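Long-range contact in mercuric reductase (Metallosphaera sedula, PDB 4YWO), which probably reduces mercuric ions to elemental mercury with NADPH, using a bound FAD and working as a homodimer: residues V344-T357 and V401-I414. Numbering follows the deposited sequence.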
ATOM      1  N   VAL A 344       9.751   8.672   1.643  1.00 14.31           N
ATOM      2  CA  VAL A 344       9.866   7.304   2.106  1.00 14.09           C
ATOM      3  C   VAL A 344      11.324   6.924   2.076  1.00 15.44           C
ATOM      4  O   VAL A 344      12.125   7.289   1.159  1.00 16.63           O
ATOM      5  CB  VAL A 344       9.084   6.271   1.196  1.00 12.96           C
ATOM      6  CG1 VAL A 344       9.340   4.819   1.543  1.00 16.45           C
ATOM      7  CG2 VAL A 344       7.591   6.570   1.222  1.00 13.46           C
ATOM      8  N   ILE A 345      11.694   6.242   3.116  1.00 12.03           N
ATOM      9  CA  ILE A 345      12.985   5.495   3.234  1.00 12.71           C
ATOM     10  C   ILE A 345      12.679   4.070   2.998  1.00 13.15           C
ATOM     11  O   ILE A 345      11.917   3.415   3.750  1.00 13.29           O
ATOM     12  CB  ILE A 345      13.627   5.786   4.607  1.00 13.14           C
ATOM     13  CG1 ILE A 345      13.890   7.225   4.814  1.00 14.36           C
ATOM     14  CG2 ILE A 345      14.952   4.999   4.704  1.00 14.86           C
ATOM     15  CD1 ILE A 345      14.379   7.630   6.189  1.00 16.01           C
ATOM     16  N   PHE A 346      13.238   3.457   1.966  1.00 13.79           N
ATOM     17  CA  PHE A 346      12.854   2.138   1.477  1.00 13.93           C
ATOM     18  C   PHE A 346      13.704   1.001   2.098  1.00 15.03           C
ATOM     19  O   PHE A 346      13.885  -0.028   1.481  1.00 17.13           O
ATOM     20  CB  PHE A 346      12.936   2.092  -0.032  1.00 13.77           C
ATOM     21  CG  PHE A 346      11.862   2.860  -0.754  1.00 14.05           C
ATOM     22  CD1 PHE A 346      10.607   2.235  -1.014  1.00 15.55           C
ATOM     23  CD2 PHE A 346      12.026   4.134  -1.230  1.00 14.29           C
ATOM     24  CE1 PHE A 346       9.581   2.931  -1.649  1.00 16.25           C
ATOM     25  CE2 PHE A 346      10.993   4.775  -1.911  1.00 16.29           C
ATOM     26  CZ  PHE A 346       9.802   4.130  -2.148  1.00 16.78           C
ATOM     27  N   THR A 347      14.195   1.185   3.340  1.00 14.23           N
ATOM     28  CA  THR A 347      14.552   0.074   4.113  1.00 14.05           C
ATOM     29  C   THR A 347      13.347  -0.893   4.276  1.00 15.23           C
ATOM     30  O   THR A 347      12.254  -0.541   4.000  1.00 14.43           O
ATOM     31  CB  THR A 347      15.011   0.509   5.500  1.00 13.74           C
ATOM     32  OG1 THR A 347      14.061   1.418   6.109  1.00 14.57           O
ATOM     33  CG2 THR A 347      16.370   1.280   5.434  1.00 16.32           C
ATOM     34  N   GLN A 348      13.649  -2.049   4.812  1.00 14.31           N
ATOM     35  CA  GLN A 348      12.611  -2.991   5.269  1.00 13.34           C
ATOM     36  C   GLN A 348      12.763  -3.044   6.768  1.00 15.59           C
ATOM     37  O   GLN A 348      13.812  -3.472   7.325  1.00 16.46           O
ATOM     38  CB  GLN A 348      12.884  -4.356   4.733  1.00 14.03           C
ATOM     39  CG  GLN A 348      11.814  -5.364   5.248  1.00 15.82           C
ATOM     40  CD  GLN A 348      11.955  -6.696   4.671  1.00 18.20           C
ATOM     41  OE1 GLN A 348      13.102  -7.199   4.506  1.00 19.14           O
ATOM     42  NE2 GLN A 348      10.802  -7.358   4.341  1.00 18.68           N
ATOM     43  N   PRO A 349      11.736  -2.722   7.546  1.00 14.22           N
ATOM     44  CA  PRO A 349      10.455  -2.075   7.101  1.00 14.21           C
ATOM     45  C   PRO A 349      10.703  -0.658   6.636  1.00 12.67           C
ATOM     46  O   PRO A 349      11.772  -0.078   6.947  1.00 14.06           O
ATOM     47  CB  PRO A 349       9.612  -2.107   8.334  1.00 14.49           C
ATOM     48  CG  PRO A 349      10.588  -1.918   9.462  1.00 14.79           C
ATOM     49  CD  PRO A 349      11.780  -2.788   9.024  1.00 14.97           C
ATOM     50  N   ASN A 350       9.758  -0.131   5.897  1.00 11.73           N
ATOM     51  CA  ASN A 350       9.816   1.234   5.371  1.00 12.34           C
ATOM     52  C   ASN A 350       9.573   2.289   6.478  1.00 13.25           C
ATOM     53  O   ASN A 350       8.939   2.023   7.536  1.00 12.43           O
ATOM     54  CB  ASN A 350       8.755   1.495   4.354  1.00 12.46           C
ATOM     55  CG  ASN A 350       8.745   0.670   3.084  1.00 14.50           C
ATOM     56  OD1 ASN A 350       7.684   0.607   2.425  1.00 15.89           O
ATOM     57  ND2 ASN A 350       9.825  -0.012   2.733  1.00 13.63           N
ATOM     58  N   LEU A 351      10.134   3.481   6.249  1.00 13.32           N
ATOM     59  CA  LEU A 351       9.767   4.669   7.068  1.00 12.69           C
ATOM     60  C   LEU A 351       9.117   5.590   6.097  1.00 13.61           C
ATOM     61  O   LEU A 351       9.668   5.832   4.979  1.00 14.76           O
ATOM     62  CB  LEU A 351      10.969   5.364   7.701  1.00 14.69           C
ATOM     63  CG  LEU A 351      11.806   4.457   8.652  1.00 16.64           C
ATOM     64  CD1 LEU A 351      12.909   3.848   7.868  1.00 18.46           C
ATOM     65  CD2 LEU A 351      12.320   5.261   9.850  1.00 20.21           C
ATOM     66  N   ALA A 352       7.988   6.200   6.456  1.00 11.80           N
ATOM     67  CA  ALA A 352       7.310   7.083   5.507  1.00 12.73           C
ATOM     68  C   ALA A 352       6.764   8.308   6.239  1.00 14.13           C
ATOM     69  O   ALA A 352       6.386   8.207   7.421  1.00 13.70           O
ATOM     70  CB  ALA A 352       6.152   6.360   4.927  1.00 13.57           C
ATOM     71  N   ARG A 353       6.671   9.422   5.561  1.00 13.52           N
ATOM     72  CA  ARG A 353       6.117  10.615   6.160  1.00 12.95           C
ATOM     73  C   ARG A 353       5.472  11.498   5.093  1.00 13.24           C
ATOM     74  O   ARG A 353       5.795  11.448   3.904  1.00 13.84           O
ATOM     75  CB  ARG A 353       7.247  11.398   6.811  1.00 12.32           C
ATOM     76  CG  ARG A 353       8.299  11.903   5.904  1.00 13.81           C
ATOM     77  CD  ARG A 353       9.411  12.692   6.551  1.00 14.37           C
ATOM     78  NE  ARG A 353       8.934  13.942   7.042  1.00 18.33           N
ATOM     79  CZ  ARG A 353       9.686  14.737   7.823  1.00 24.07           C
ATOM     80  NH1 ARG A 353      10.933  14.356   8.124  1.00 25.53           N
ATOM     81  NH2 ARG A 353       9.174  15.851   8.296  1.00 26.23           N
ATOM     82  N   VAL A 354       4.453  12.235   5.530  1.00 12.93           N
ATOM     83  CA  VAL A 354       3.873  13.300   4.679  1.00 13.02           C
ATOM     84  C   VAL A 354       3.331  14.383   5.606  1.00 13.33           C
ATOM     85  O   VAL A 354       2.788  14.062   6.665  1.00 13.69           O
ATOM     86  CB  VAL A 354       2.786  12.732   3.727  1.00 13.52           C
ATOM     87  CG1 VAL A 354       1.665  12.008   4.426  1.00 13.64           C
ATOM     88  CG2 VAL A 354       2.267  13.783   2.737  1.00 15.72           C
ATOM     89  N   GLY A 355       3.499  15.650   5.249  1.00 13.61           N
ATOM     90  CA  GLY A 355       2.888  16.744   6.028  1.00 14.34           C
ATOM     91  C   GLY A 355       3.830  17.068   7.244  1.00 15.00           C
ATOM     92  O   GLY A 355       5.042  16.796   7.315  1.00 16.92           O
ATOM     93  N   LEU A 356       3.183  17.706   8.212  1.00 16.13           N
ATOM     94  CA  LEU A 356       3.906  18.283   9.336  1.00 16.71           C
ATOM     95  C   LEU A 356       4.219  17.241  10.412  1.00 15.62           C
ATOM     96  O   LEU A 356       3.397  16.334  10.716  1.00 15.92           O
ATOM     97  CB  LEU A 356       2.994  19.329   9.951  1.00 17.89           C
ATOM     98  CG  LEU A 356       2.557  20.474   9.054  1.00 19.14           C
ATOM     99  CD1 LEU A 356       1.722  21.437   9.908  1.00 23.18           C
ATOM    100  CD2 LEU A 356       3.747  21.180   8.533  1.00 22.80           C
ATOM    101  N   THR A 357       5.334  17.452  11.071  1.00 16.06           N
ATOM    102  CA  THR A 357       5.569  16.723  12.310  1.00 16.75           C
ATOM    103  C   THR A 357       4.679  17.343  13.402  1.00 17.82           C
ATOM    104  O   THR A 357       4.163  18.426  13.258  1.00 18.73           O
ATOM    105  CB  THR A 357       7.042  16.792  12.788  1.00 19.07           C
ATOM    106  OG1 THR A 357       7.358  18.187  13.086  1.00 20.41           O
ATOM    107  CG2 THR A 357       8.004  16.201  11.793  1.00 21.15           C
ATOM    108  N   VAL A 401      -3.065  16.905   9.074  1.00 15.04           N
ATOM    109  CA  VAL A 401      -1.973  17.569   8.527  1.00 15.20           C
ATOM    110  C   VAL A 401      -0.612  16.883   8.470  1.00 15.14           C
ATOM    111  O   VAL A 401       0.353  17.420   7.885  1.00 15.20           O
ATOM    112  CB  VAL A 401      -1.781  18.990   9.097  1.00 16.18           C
ATOM    113  CG1 VAL A 401      -3.046  19.842   8.889  1.00 16.55           C
ATOM    114  CG2 VAL A 401      -1.349  18.981  10.555  1.00 17.63           C
ATOM    115  N   GLY A 402      -0.490  15.718   9.105  1.00 14.57           N
ATOM    116  CA  GLY A 402       0.766  14.984   9.048  1.00 14.32           C
ATOM    117  C   GLY A 402       0.459  13.554   9.373  1.00 12.73           C
ATOM    118  O   GLY A 402      -0.360  13.204  10.233  1.00 12.50           O
ATOM    119  N   VAL A 403       1.186  12.663   8.685  1.00 13.59           N
ATOM    120  CA  VAL A 403       1.169  11.227   8.982  1.00 12.71           C
ATOM    121  C   VAL A 403       2.587  10.720   8.832  1.00 13.30           C
ATOM    122  O   VAL A 403       3.267  11.029   7.827  1.00 12.92           O
ATOM    123  CB  VAL A 403       0.197  10.440   8.059  1.00 12.95           C
ATOM    124  CG1 VAL A 403       0.335   8.953   8.241  1.00 14.97           C
ATOM    125  CG2 VAL A 403      -1.227  10.929   8.138  1.00 14.43           C
ATOM    126  N   HIS A 404       3.054   9.925   9.807  1.00 11.58           N
ATOM    127  CA  HIS A 404       4.381   9.405   9.870  1.00 12.92           C
ATOM    128  C   HIS A 404       4.235   7.976  10.247  1.00 13.56           C
ATOM    129  O   HIS A 404       3.534   7.629  11.162  1.00 14.32           O
ATOM    130  CB  HIS A 404       5.204  10.176  10.925  1.00 13.78           C
ATOM    131  CG  HIS A 404       5.126  11.652  10.720  1.00 14.01           C
ATOM    132  ND1 HIS A 404       6.080  12.366  10.044  1.00 13.74           N
ATOM    133  CD2 HIS A 404       4.141  12.536  11.006  1.00 14.46           C
ATOM    134  CE1 HIS A 404       5.683  13.605   9.903  1.00 15.23           C
ATOM    135  NE2 HIS A 404       4.460  13.709  10.411  1.00 15.47           N
ATOM    136  N   ALA A 405       5.001   7.062   9.594  1.00 12.92           N
ATOM    137  CA  ALA A 405       4.776   5.653   9.887  1.00 12.47           C
ATOM    138  C   ALA A 405       6.064   4.843   9.621  1.00 13.53           C
ATOM    139  O   ALA A 405       6.926   5.245   8.796  1.00 13.15           O
ATOM    140  CB  ALA A 405       3.664   5.101   9.034  1.00 13.83           C
ATOM    141  N   VAL A 406       6.200   3.743  10.350  1.00 10.70           N
ATOM    142  CA  VAL A 406       7.261   2.752  10.139  1.00 11.58           C
ATOM    143  C   VAL A 406       6.506   1.419  10.145  1.00 12.21           C
ATOM    144  O   VAL A 406       5.778   1.084  11.078  1.00 13.09           O
ATOM    145  CB  VAL A 406       8.350   2.842  11.264  1.00 12.35           C
ATOM    146  CG1 VAL A 406       9.281   1.655  11.088  1.00 12.66           C
ATOM    147  CG2 VAL A 406       9.028   4.171  11.232  1.00 15.63           C
ATOM    148  N   GLY A 407       6.763   0.593   9.120  1.00 12.09           N
ATOM    149  CA  GLY A 407       6.159  -0.722   9.062  1.00 13.09           C
ATOM    150  C   GLY A 407       6.291  -1.316   7.661  1.00 13.69           C
ATOM    151  O   GLY A 407       6.844  -0.691   6.728  1.00 13.82           O
ATOM    152  N   GLU A 408       5.836  -2.526   7.521  1.00 14.05           N
ATOM    153  CA  GLU A 408       6.029  -3.268   6.277  1.00 15.25           C
ATOM    154  C   GLU A 408       5.227  -2.599   5.142  1.00 16.50           C
ATOM    155  O   GLU A 408       4.000  -2.493   5.200  1.00 17.45           O
ATOM    156  CB  GLU A 408       5.483  -4.712   6.443  1.00 16.93           C
ATOM    157  CG  GLU A 408       6.110  -5.659   5.470  1.00 18.57           C
ATOM    158  CD  GLU A 408       7.638  -5.843   5.752  1.00 22.01           C
ATOM    159  OE1 GLU A 408       8.257  -5.922   4.710  1.00 21.47           O
ATOM    160  OE2 GLU A 408       8.205  -5.789   6.944  1.00 22.36           O
ATOM    161  N   ASN A 409       5.912  -2.187   4.095  1.00 15.59           N
ATOM    162  CA  ASN A 409       5.326  -1.619   2.913  1.00 18.41           C
ATOM    163  C   ASN A 409       4.470  -0.400   3.204  1.00 16.00           C
ATOM    164  O   ASN A 409       3.574  -0.087   2.444  1.00 16.21           O
ATOM    165  CB  ASN A 409       4.470  -2.633   2.187  1.00 21.49           C
ATOM    166  CG  ASN A 409       5.247  -3.824   1.672  1.00 28.74           C
ATOM    167  OD1 ASN A 409       4.721  -4.984   1.751  1.00 33.85           O
ATOM    168  ND2 ASN A 409       6.401  -3.595   1.103  1.00 27.60           N
ATOM    169  N   VAL A 410       4.813   0.375   4.276  1.00 11.96           N
ATOM    170  CA  VAL A 410       4.038   1.612   4.516  1.00 12.16           C
ATOM    171  C   VAL A 410       4.203   2.615   3.367  1.00 12.60           C
ATOM    172  O   VAL A 410       3.437   3.552   3.281  1.00 12.50           O
ATOM    173  CB  VAL A 410       4.257   2.180   5.921  1.00 12.83           C
ATOM    174  CG1 VAL A 410       3.779   1.251   7.013  1.00 15.27           C
ATOM    175  CG2 VAL A 410       5.698   2.622   6.180  1.00 13.37           C
ATOM    176  N   ALA A 411       5.227   2.468   2.536  1.00 11.82           N
ATOM    177  CA  ALA A 411       5.293   3.306   1.369  1.00 14.35           C
ATOM    178  C   ALA A 411       4.031   3.269   0.494  1.00 13.86           C
ATOM    179  O   ALA A 411       3.697   4.299  -0.118  1.00 16.00           O
ATOM    180  CB  ALA A 411       6.441   2.883   0.496  1.00 15.19           C
ATOM    181  N   GLU A 412       3.284   2.170   0.552  1.00 15.22           N
ATOM    182  CA  GLU A 412       2.116   1.928  -0.310  1.00 14.32           C
ATOM    183  C   GLU A 412       0.888   2.623   0.232  1.00 18.26           C
ATOM    184  O   GLU A 412      -0.079   2.750  -0.516  1.00 25.74           O
ATOM    185  CB  GLU A 412       1.869   0.441  -0.555  1.00 17.93           C
ATOM    186  CG  GLU A 412       2.989  -0.263  -1.293  1.00 16.52           C
ATOM    187  CD  GLU A 412       3.247   0.249  -2.742  1.00 20.40           C
ATOM    188  OE1 GLU A 412       2.351   1.015  -3.195  1.00 24.33           O
ATOM    189  OE2 GLU A 412       4.356   0.024  -3.347  1.00 19.14           O
ATOM    190  N   MET A 413       0.856   2.932   1.523  1.00 15.19           N
ATOM    191  CA  MET A 413      -0.274   3.627   2.151  1.00 16.98           C
ATOM    192  C   MET A 413      -0.058   5.131   2.300  1.00 17.55           C
ATOM    193  O   MET A 413      -1.003   5.858   2.589  1.00 16.58           O
ATOM    194  CB  MET A 413      -0.606   3.084   3.539  1.00 18.10           C
ATOM    195  CG  MET A 413       0.296   3.560   4.639  1.00 19.02           C
ATOM    196  SD  MET A 413      -0.147   2.650   6.162  1.00 21.99           S
ATOM    197  CE  MET A 413       0.720   3.584   7.422  1.00 20.67           C
ATOM    198  N   ILE A 414       1.139   5.646   2.063  1.00 16.50           N
ATOM    199  CA  ILE A 414       1.425   7.054   2.348  1.00 16.14           C
ATOM    200  C   ILE A 414       0.740   7.911   1.319  1.00 18.27           C
ATOM    201  O   ILE A 414       0.407   9.066   1.610  1.00 18.12           O
ATOM    202  CB  ILE A 414       2.931   7.329   2.486  1.00 16.93           C
ATOM    203  CG1 ILE A 414       3.213   8.554   3.396  1.00 17.45           C
ATOM    204  CG2 ILE A 414       3.632   7.458   1.130  1.00 18.60           C
ATOM    205  CD1 ILE A 414       2.830   8.356   4.817  1.00 19.27           C
TER
HETATM  206  O   HOH W   1       7.379  -0.632   0.062  1.00 29.70           O
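Asn350 OD1 is gripped twice: the backbone N of Ala411 donates to it in the amide's own plane, on a lone pair, at 3.1 Å, and a water donates to it at 2.7 Å. The amide's other end, ND2, reaches back to Thr347 O (2.8 Å), which fixes the flip and ties the start of the strand to the loop that leads into it. This corner belongs to the antiparallel sheet of the dimerisation domain, where strands 350-355 and 401-407 run side by side at 177°. Small Ala352 lets Ile414 CD1 and Val410 CG2 lie against its CB, and Ile414 CD1 also meets Val354 CG1. Ala411 CB sits against Val344 CG1, which in turn lies over the centre of the ring of Phe346, a residue touching FAD. At the last bridge, Gly355 and Gly402 approach to 4.1 Å, CA to CA; glycine leaves room there for Val401 O and Leu356 O, and Gly355 has a positive phi. Gln348, joined to Pro349 by a cis peptide, sends NE2 to Glu408 OE1 in an almost straight bond (175°), while Ser386 OG holds OE2. On the other face, CG of His404, anti to its carbonyl carbon (chi1 -51°), carries the ring back along its strand, and NE2 donates to Leu356 O (2.8 Å) from above the carbonyl plane.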